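Local coordinates for protein prolyl-tRNA synthetase (Naegleria fowleri, PDB 6UYH) that probably attaches proline to its cognate tRNA at the expense of ATP, as a class II aminoacyl-tRNA synthetase that here holds halofuginone and an ATP analogue, at residues Leu373-Met384 and Ile394-Met405. Residues are numbered along the deposited sequence; the frame is centred on the assembly and turned at random.
With EDO (1,2-ethanediol), chain B; EDO (1,2-ethanediol), chain Q; EDO (1,2-ethanediol), chain Z.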
ATOM      1  N   LEU A 373      11.070 -21.653 -28.564  1.00 44.83           N
ATOM      2  CA  LEU A 373      10.227 -21.237 -27.452  1.00 44.66           C
ATOM      3  C   LEU A 373       9.906 -22.447 -26.587  1.00 43.83           C
ATOM      4  O   LEU A 373       9.739 -23.558 -27.099  1.00 42.92           O
ATOM      5  CB  LEU A 373       8.927 -20.581 -27.949  1.00 43.39           C
ATOM      6  CG  LEU A 373       8.930 -19.075 -28.243  1.00 51.70           C
ATOM      7  CD1 LEU A 373       9.989 -18.715 -29.266  1.00 53.40           C
ATOM      8  CD2 LEU A 373       7.570 -18.610 -28.725  1.00 53.18           C
ATOM      9  N   CYS A 374       9.836 -22.235 -25.273  1.00 41.06           N
ATOM     10  CA  CYS A 374       9.448 -23.290 -24.342  1.00 37.87           C
ATOM     11  C   CYS A 374       8.492 -22.698 -23.321  1.00 35.47           C
ATOM     12  O   CYS A 374       8.834 -21.717 -22.651  1.00 34.50           O
ATOM     13  CB  CYS A 374      10.667 -23.900 -23.643  1.00 43.03           C
ATOM     14  SG  CYS A 374      10.260 -25.267 -22.517  1.00 43.69           S
ATOM     15  N   ARG A 375       7.300 -23.280 -23.208  1.00 34.63           N
ATOM     16  CA  ARG A 375       6.274 -22.777 -22.300  1.00 32.53           C
ATOM     17  C   ARG A 375       6.306 -23.562 -20.992  1.00 32.01           C
ATOM     18  O   ARG A 375       6.348 -24.797 -20.999  1.00 32.33           O
ATOM     19  CB  ARG A 375       4.886 -22.831 -22.943  1.00 32.40           C
ATOM     20  CG  ARG A 375       4.476 -24.175 -23.522  1.00 33.45           C
ATOM     21  CD  ARG A 375       3.171 -24.034 -24.291  1.00 33.61           C
ATOM     22  NE  ARG A 375       2.028 -23.867 -23.395  1.00 31.77           N
ATOM     23  CZ  ARG A 375       0.768 -23.759 -23.805  1.00 32.24           C
ATOM     24  NH1 ARG A 375       0.489 -23.781 -25.102  1.00 33.24           N
ATOM     25  NH2 ARG A 375      -0.211 -23.630 -22.919  1.00 31.89           N
ATOM     26  N   ARG A 376       6.289 -22.827 -19.874  1.00 30.28           N
ATOM     27  CA  ARG A 376       6.523 -23.393 -18.547  1.00 29.59           C
ATOM     28  C   ARG A 376       5.401 -24.324 -18.095  1.00 31.57           C
ATOM     29  O   ARG A 376       5.660 -25.301 -17.385  1.00 27.95           O
ATOM     30  CB  ARG A 376       6.691 -22.246 -17.545  1.00 28.34           C
ATOM     31  CG  ARG A 376       6.850 -22.655 -16.086  1.00 27.04           C
ATOM     32  CD  ARG A 376       8.176 -23.360 -15.814  1.00 27.41           C
ATOM     33  NE  ARG A 376       8.268 -23.700 -14.400  1.00 30.24           N
ATOM     34  CZ  ARG A 376       7.838 -24.844 -13.872  1.00 28.38           C
ATOM     35  NH1 ARG A 376       7.305 -25.780 -14.649  1.00 27.55           N
ATOM     36  NH2 ARG A 376       7.940 -25.049 -12.564  1.00 25.99           N
ATOM     37  N   ASP A 377       4.160 -24.046 -18.487  1.00 28.28           N
ATOM     38  CA  ASP A 377       3.037 -24.796 -17.933  1.00 29.52           C
ATOM     39  C   ASP A 377       3.010 -26.234 -18.436  1.00 32.72           C
ATOM     40  O   ASP A 377       2.754 -27.157 -17.655  1.00 31.54           O
ATOM     41  CB  ASP A 377       1.725 -24.077 -18.240  1.00 28.29           C
ATOM     42  CG  ASP A 377       1.437 -23.996 -19.715  1.00 30.30           C
ATOM     43  OD1 ASP A 377       2.404 -23.943 -20.511  1.00 30.02           O
ATOM     44  OD2 ASP A 377       0.239 -23.998 -20.071  1.00 29.30           O
ATOM     45  N   THR A 378       3.275 -26.455 -19.731  1.00 29.43           N
ATOM     46  CA  THR A 378       3.303 -27.807 -20.283  1.00 32.04           C
ATOM     47  C   THR A 378       4.703 -28.318 -20.593  1.00 37.69           C
ATOM     48  O   THR A 378       4.867 -29.524 -20.804  1.00 36.21           O
ATOM     49  CB  THR A 378       2.470 -27.890 -21.573  1.00 32.99           C
ATOM     50  OG1 THR A 378       3.065 -27.059 -22.581  1.00 38.60           O
ATOM     51  CG2 THR A 378       1.036 -27.436 -21.326  1.00 30.56           C
ATOM     52  N   GLY A 379       5.705 -27.446 -20.632  1.00 34.86           N
ATOM     53  CA  GLY A 379       7.031 -27.849 -21.055  1.00 34.16           C
ATOM     54  C   GLY A 379       7.225 -27.958 -22.553  1.00 38.83           C
ATOM     55  O   GLY A 379       8.342 -28.262 -22.997  1.00 37.84           O
ATOM     56  N   GLU A 380       6.188 -27.716 -23.349  1.00 38.77           N
ATOM     57  CA  GLU A 380       6.314 -27.895 -24.788  1.00 40.16           C
ATOM     58  C   GLU A 380       7.339 -26.929 -25.368  1.00 39.30           C
ATOM     59  O   GLU A 380       7.408 -25.761 -24.974  1.00 38.20           O
ATOM     60  CB  GLU A 380       4.962 -27.691 -25.471  1.00 40.59           C
ATOM     61  CG  GLU A 380       4.994 -27.982 -26.954  1.00 47.92           C
ATOM     62  CD  GLU A 380       3.775 -27.459 -27.685  1.00 53.85           C
ATOM     63  OE1 GLU A 380       2.910 -26.829 -27.039  1.00 51.50           O
ATOM     64  OE2 GLU A 380       3.687 -27.673 -28.915  1.00 55.60           O
ATOM     65  N   LYS A 381       8.138 -27.431 -26.312  1.00 43.96           N
ATOM     66  CA  LYS A 381       9.104 -26.647 -27.069  1.00 46.77           C
ATOM     67  C   LYS A 381       8.684 -26.596 -28.532  1.00 44.86           C
ATOM     68  O   LYS A 381       8.242 -27.605 -29.088  1.00 45.90           O
ATOM     69  CB  LYS A 381      10.510 -27.250 -26.975  1.00 47.57           C
ATOM     70  CG  LYS A 381      11.034 -27.449 -25.567  1.00 52.42           C
ATOM     71  CD  LYS A 381      12.534 -27.726 -25.593  1.00 61.90           C
ATOM     72  CE  LYS A 381      13.076 -28.022 -24.201  1.00 69.12           C
ATOM     73  NZ  LYS A 381      14.538 -27.732 -24.081  1.00 75.49           N
ATOM     74  N   TRP A 382       8.830 -25.428 -29.157  1.00 47.74           N
ATOM     75  CA  TRP A 382       8.498 -25.273 -30.569  1.00 47.30           C
ATOM     76  C   TRP A 382       9.289 -24.102 -31.134  1.00 48.40           C
ATOM     77  O   TRP A 382       9.735 -23.220 -30.396  1.00 48.37           O
ATOM     78  CB  TRP A 382       6.986 -25.080 -30.776  1.00 46.32           C
ATOM     79  CG  TRP A 382       6.432 -23.726 -30.396  1.00 48.93           C
ATOM     80  CD1 TRP A 382       6.033 -22.738 -31.254  1.00 49.47           C
ATOM     81  CD2 TRP A 382       6.184 -23.225 -29.070  1.00 46.93           C
ATOM     82  NE1 TRP A 382       5.568 -21.655 -30.548  1.00 43.47           N
ATOM     83  CE2 TRP A 382       5.652 -21.925 -29.207  1.00 43.77           C
ATOM     84  CE3 TRP A 382       6.372 -23.743 -27.784  1.00 42.63           C
ATOM     85  CZ2 TRP A 382       5.301 -21.140 -28.109  1.00 40.23           C
ATOM     86  CZ3 TRP A 382       6.028 -22.959 -26.694  1.00 38.63           C
ATOM     87  CH2 TRP A 382       5.498 -21.672 -26.864  1.00 37.67           C
ATOM     88  N   THR A 383       9.476 -24.107 -32.452  1.00 50.85           N
ATOM     89  CA  THR A 383      10.195 -23.022 -33.100  1.00 52.22           C
ATOM     90  C   THR A 383       9.228 -21.998 -33.683  1.00 58.28           C
ATOM     91  O   THR A 383       8.128 -22.335 -34.127  1.00 60.40           O
ATOM     92  CB  THR A 383      11.118 -23.543 -34.203  1.00 55.35           C
ATOM     93  OG1 THR A 383      10.338 -24.159 -35.234  1.00 58.95           O
ATOM     94  CG2 THR A 383      12.104 -24.555 -33.639  1.00 56.63           C
ATOM     95  N   MET A 384       9.652 -20.735 -33.664  1.00 51.89           N
ATOM     96  CA  MET A 384       8.937 -19.631 -34.281  1.00 52.05           C
ATOM     97  C   MET A 384       9.834 -18.969 -35.317  1.00 57.69           C
ATOM     98  O   MET A 384      10.962 -18.574 -34.989  1.00 58.68           O
ATOM     99  CB  MET A 384       8.501 -18.588 -33.232  1.00 50.17           C
ATOM    100  CG  MET A 384       7.963 -17.288 -33.821  1.00 49.77           C
ATOM    101  SD  MET A 384       7.456 -16.088 -32.564  1.00 50.51           S
ATOM    102  CE  MET A 384       6.071 -16.944 -31.816  1.00 49.21           C
ATOM    103  N   ILE A 394       4.150 -12.702 -29.397  1.00 36.88           N
ATOM    104  CA  ILE A 394       4.575 -13.204 -28.094  1.00 38.44           C
ATOM    105  C   ILE A 394       3.470 -13.018 -27.061  1.00 37.21           C
ATOM    106  O   ILE A 394       3.222 -13.904 -26.233  1.00 34.95           O
ATOM    107  CB  ILE A 394       5.890 -12.533 -27.660  1.00 39.66           C
ATOM    108  CG1 ILE A 394       7.032 -12.943 -28.600  1.00 39.57           C
ATOM    109  CG2 ILE A 394       6.217 -12.877 -26.219  1.00 36.44           C
ATOM    110  CD1 ILE A 394       7.217 -14.449 -28.726  1.00 38.20           C
ATOM    111  N   LYS A 395       2.785 -11.870 -27.087  1.00 36.34           N
ATOM    112  CA  LYS A 395       1.622 -11.698 -26.217  1.00 32.63           C
ATOM    113  C   LYS A 395       0.571 -12.772 -26.484  1.00 36.09           C
ATOM    114  O   LYS A 395      -0.074 -13.274 -25.551  1.00 34.90           O
ATOM    115  CB  LYS A 395       1.018 -10.307 -26.407  1.00 32.47           C
ATOM    116  CG  LYS A 395       1.862  -9.184 -25.836  1.00 39.28           C
ATOM    117  CD  LYS A 395       1.319  -7.814 -26.213  1.00 37.64           C
ATOM    118  CE  LYS A 395       2.224  -6.710 -25.689  1.00 38.66           C
ATOM    119  NZ  LYS A 395       1.787  -5.354 -26.123  1.00 37.45           N
ATOM    120  N   ALA A 396       0.378 -13.125 -27.755  1.00 33.14           N
ATOM    121  CA  ALA A 396      -0.566 -14.180 -28.101  1.00 33.22           C
ATOM    122  C   ALA A 396      -0.136 -15.516 -27.506  1.00 32.52           C
ATOM    123  O   ALA A 396      -0.979 -16.321 -27.093  1.00 37.99           O
ATOM    124  CB  ALA A 396      -0.699 -14.278 -29.625  1.00 35.18           C
ATOM    125  N   VAL A 397       1.175 -15.774 -27.472  1.00 33.83           N
ATOM    126  CA  VAL A 397       1.682 -16.975 -26.816  1.00 34.34           C
ATOM    127  C   VAL A 397       1.388 -16.929 -25.322  1.00 32.60           C
ATOM    128  O   VAL A 397       0.989 -17.931 -24.719  1.00 32.06           O
ATOM    129  CB  VAL A 397       3.188 -17.132 -27.094  1.00 39.46           C
ATOM    130  CG1 VAL A 397       3.769 -18.253 -26.260  1.00 32.16           C
ATOM    131  CG2 VAL A 397       3.426 -17.381 -28.582  1.00 35.47           C
ATOM    132  N   LEU A 398       1.561 -15.760 -24.707  1.00 30.06           N
ATOM    133  CA  LEU A 398       1.311 -15.632 -23.276  1.00 28.74           C
ATOM    134  C   LEU A 398      -0.163 -15.789 -22.947  1.00 33.22           C
ATOM    135  O   LEU A 398      -0.505 -16.356 -21.904  1.00 32.46           O
ATOM    136  CB  LEU A 398       1.834 -14.283 -22.782  1.00 28.53           C
ATOM    137  CG  LEU A 398       3.352 -14.104 -22.840  1.00 30.85           C
ATOM    138  CD1 LEU A 398       3.730 -12.675 -22.503  1.00 28.95           C
ATOM    139  CD2 LEU A 398       4.043 -15.071 -21.890  1.00 30.72           C
ATOM    140  N   ASP A 399      -1.049 -15.302 -23.817  1.00 28.76           N
ATOM    141  CA  ASP A 399      -2.480 -15.499 -23.595  1.00 29.02           C
ATOM    142  C   ASP A 399      -2.859 -16.965 -23.751  1.00 30.87           C
ATOM    143  O   ASP A 399      -3.727 -17.473 -23.023  1.00 33.03           O
ATOM    144  CB  ASP A 399      -3.283 -14.623 -24.553  1.00 31.00           C
ATOM    145  CG  ASP A 399      -3.144 -13.146 -24.234  1.00 38.57           C
ATOM    146  OD1 ASP A 399      -2.965 -12.812 -23.045  1.00 39.66           O
ATOM    147  OD2 ASP A 399      -3.215 -12.319 -25.166  1.00 39.11           O
ATOM    148  N   LYS A 400      -2.222 -17.662 -24.696  1.00 30.61           N
ATOM    149  CA  LYS A 400      -2.467 -19.092 -24.857  1.00 29.47           C
ATOM    150  C   LYS A 400      -2.063 -19.858 -23.602  1.00 33.67           C
ATOM    151  O   LYS A 400      -2.772 -20.773 -23.170  1.00 31.11           O
ATOM    152  CB  LYS A 400      -1.708 -19.611 -26.083  1.00 30.85           C
ATOM    153  CG  LYS A 400      -2.144 -20.971 -26.585  1.00 49.95           C
ATOM    154  CD  LYS A 400      -1.286 -21.436 -27.765  1.00 52.68           C
ATOM    155  CE  LYS A 400      -2.081 -22.356 -28.692  1.00 62.67           C
ATOM    156  NZ  LYS A 400      -1.385 -23.647 -28.996  1.00 63.03           N
ATOM    157  N   ILE A 401      -0.927 -19.492 -22.999  1.00 32.92           N
ATOM    158  CA  ILE A 401      -0.505 -20.120 -21.750  1.00 28.34           C
ATOM    159  C   ILE A 401      -1.525 -19.846 -20.652  1.00 28.79           C
ATOM    160  O   ILE A 401      -1.936 -20.753 -19.918  1.00 28.05           O
ATOM    161  CB  ILE A 401       0.899 -19.633 -21.352  1.00 30.65           C
ATOM    162  CG1 ILE A 401       1.953 -20.206 -22.304  1.00 30.06           C
ATOM    163  CG2 ILE A 401       1.224 -20.014 -19.914  1.00 28.02           C
ATOM    164  CD1 ILE A 401       3.353 -19.643 -22.063  1.00 28.54           C
ATOM    165  N   HIS A 402      -1.960 -18.588 -20.532  1.00 28.41           N
ATOM    166  CA  HIS A 402      -2.973 -18.261 -19.533  1.00 24.90           C
ATOM    167  C   HIS A 402      -4.229 -19.104 -19.727  1.00 29.92           C
ATOM    168  O   HIS A 402      -4.757 -19.691 -18.773  1.00 27.55           O
ATOM    169  CB  HIS A 402      -3.336 -16.777 -19.589  1.00 24.87           C
ATOM    170  CG  HIS A 402      -4.550 -16.453 -18.779  1.00 30.85           C
ATOM    171  ND1 HIS A 402      -4.471 -15.985 -17.484  1.00 31.02           N
ATOM    172  CD2 HIS A 402      -5.870 -16.602 -19.047  1.00 30.33           C
ATOM    173  CE1 HIS A 402      -5.692 -15.829 -17.003  1.00 32.82           C
ATOM    174  NE2 HIS A 402      -6.558 -16.203 -17.926  1.00 29.83           N
ATOM    175  N   ASP A 403      -4.743 -19.150 -20.958  1.00 26.57           N
ATOM    176  CA  ASP A 403      -5.966 -19.903 -21.219  1.00 25.79           C
ATOM    177  C   ASP A 403      -5.799 -21.378 -20.872  1.00 25.92           C
ATOM    178  O   ASP A 403      -6.704 -21.987 -20.291  1.00 26.73           O
ATOM    179  CB  ASP A 403      -6.379 -19.736 -22.683  1.00 28.14           C
ATOM    180  CG  ASP A 403      -6.776 -18.305 -23.016  1.00 34.33           C
ATOM    181  OD1 ASP A 403      -6.953 -17.498 -22.080  1.00 32.25           O
ATOM    182  OD2 ASP A 403      -6.909 -17.986 -24.212  1.00 36.28           O
ATOM    183  N   SER A 404      -4.651 -21.966 -21.216  1.00 26.28           N
ATOM    184  CA  SER A 404      -4.428 -23.385 -20.948  1.00 31.39           C
ATOM    185  C   SER A 404      -4.389 -23.661 -19.450  1.00 27.44           C
ATOM    186  O   SER A 404      -4.946 -24.661 -18.979  1.00 25.87           O
ATOM    187  CB  SER A 404      -3.124 -23.849 -21.599  1.00 35.22           C
ATOM    188  OG  SER A 404      -3.165 -23.752 -23.016  1.00 36.36           O
ATOM    189  N   MET A 405      -3.707 -22.794 -18.694  1.00 24.80           N
ATOM    190  CA  MET A 405      -3.629 -22.951 -17.245  1.00 23.93           C
ATOM    191  C   MET A 405      -5.015 -22.901 -16.621  1.00 29.39           C
ATOM    192  O   MET A 405      -5.353 -23.727 -15.764  1.00 27.03           O
ATOM    193  CB  MET A 405      -2.716 -21.867 -16.652  1.00 24.73           C
ATOM    194  CG  MET A 405      -1.243 -22.036 -17.029  1.00 27.93           C
ATOM    195  SD  MET A 405      -0.198 -20.683 -16.454  1.00 26.61           S
ATOM    196  CE  MET A 405      -0.457 -20.766 -14.675  1.00 26.27           C
TER
HETATM  197  C1  EDO B 711       2.375 -22.837 -29.426  1.00 59.68           C
HETATM  198  O1  EDO B 711       1.622 -23.523 -30.431  1.00 61.03           O
HETATM  199  C2  EDO B 711       2.733 -23.809 -28.307  1.00 50.39           C
HETATM  200  O2  EDO B 711       1.516 -24.311 -27.747  1.00 42.70           O
HETATM  201  C1  EDO Q 615      -0.443 -11.357 -21.061  1.00 39.85           C
HETATM  202  O1  EDO Q 615      -1.837 -11.157 -21.322  1.00 43.51           O
HETATM  203  C2  EDO Q 615       0.341 -10.999 -22.319  1.00 40.28           C
HETATM  204  O2  EDO Q 615      -0.107  -9.735 -22.814  1.00 43.57           O
HETATM  205  C1  EDO Z 708      -5.718 -26.078 -24.443  1.00 48.77           C
HETATM  206  O1  EDO Z 708      -4.492 -25.944 -23.716  1.00 46.50           O
HETATM  207  C2  EDO Z 708      -6.858 -25.487 -23.628  1.00 47.41           C
HETATM  208  O2  EDO Z 708      -6.913 -24.073 -23.840  1.00 49.51           O
HETATM  209  O   HOH W   1      -2.198 -24.444 -25.985  1.00 50.82           O
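I401, on helix 394-405, lies along R375 of hairpin 373-384, the side chains running in opposite directions. I401 CD1 meets R375 CB at 3.6 Å, and I401 CG1 lies over one face of the guanidinium. The other branch, CG2, reaches the carboxylate of D377, whose CB also rests on CG of M405. R375 bends at chi3 (-73°), turning its guanidinium side-on to D377 in a bidentate salt bridge: R375 NE donates to D377 OD1 at 2.9 Å and NH2 to OD2, each on a syn lone pair and near the guanidinium plane. R375 NH2 also donates to S404 OG at 3.0 Å (154°), tying the turn to the helix.

The other end is apolar. CD1 of I394 sits in the shallow notch formed by L373 CD2 and M384 CE, 4.2 and 4.1 Å away, while V397 puts CG2 near the same pair and CG1 against the edge of the W382 ring, 3.8 Å from CZ2. L373 CB backs one face of that indole; an ethanediol, probably from the crystallisation liquor, lies over the opposite face and links R375, E380 and K400.

The helix packs on the edge hairpin of the anticodon-binding domain's mixed sheet. D377 fixes the rotation of the R375 guanidinium and probably offsets its charge, which may make the nearness of K400 tolerable (R375 NH1 to K400 NZ 4.3 Å); a water accepts from NH1 and, weakly, from NZ.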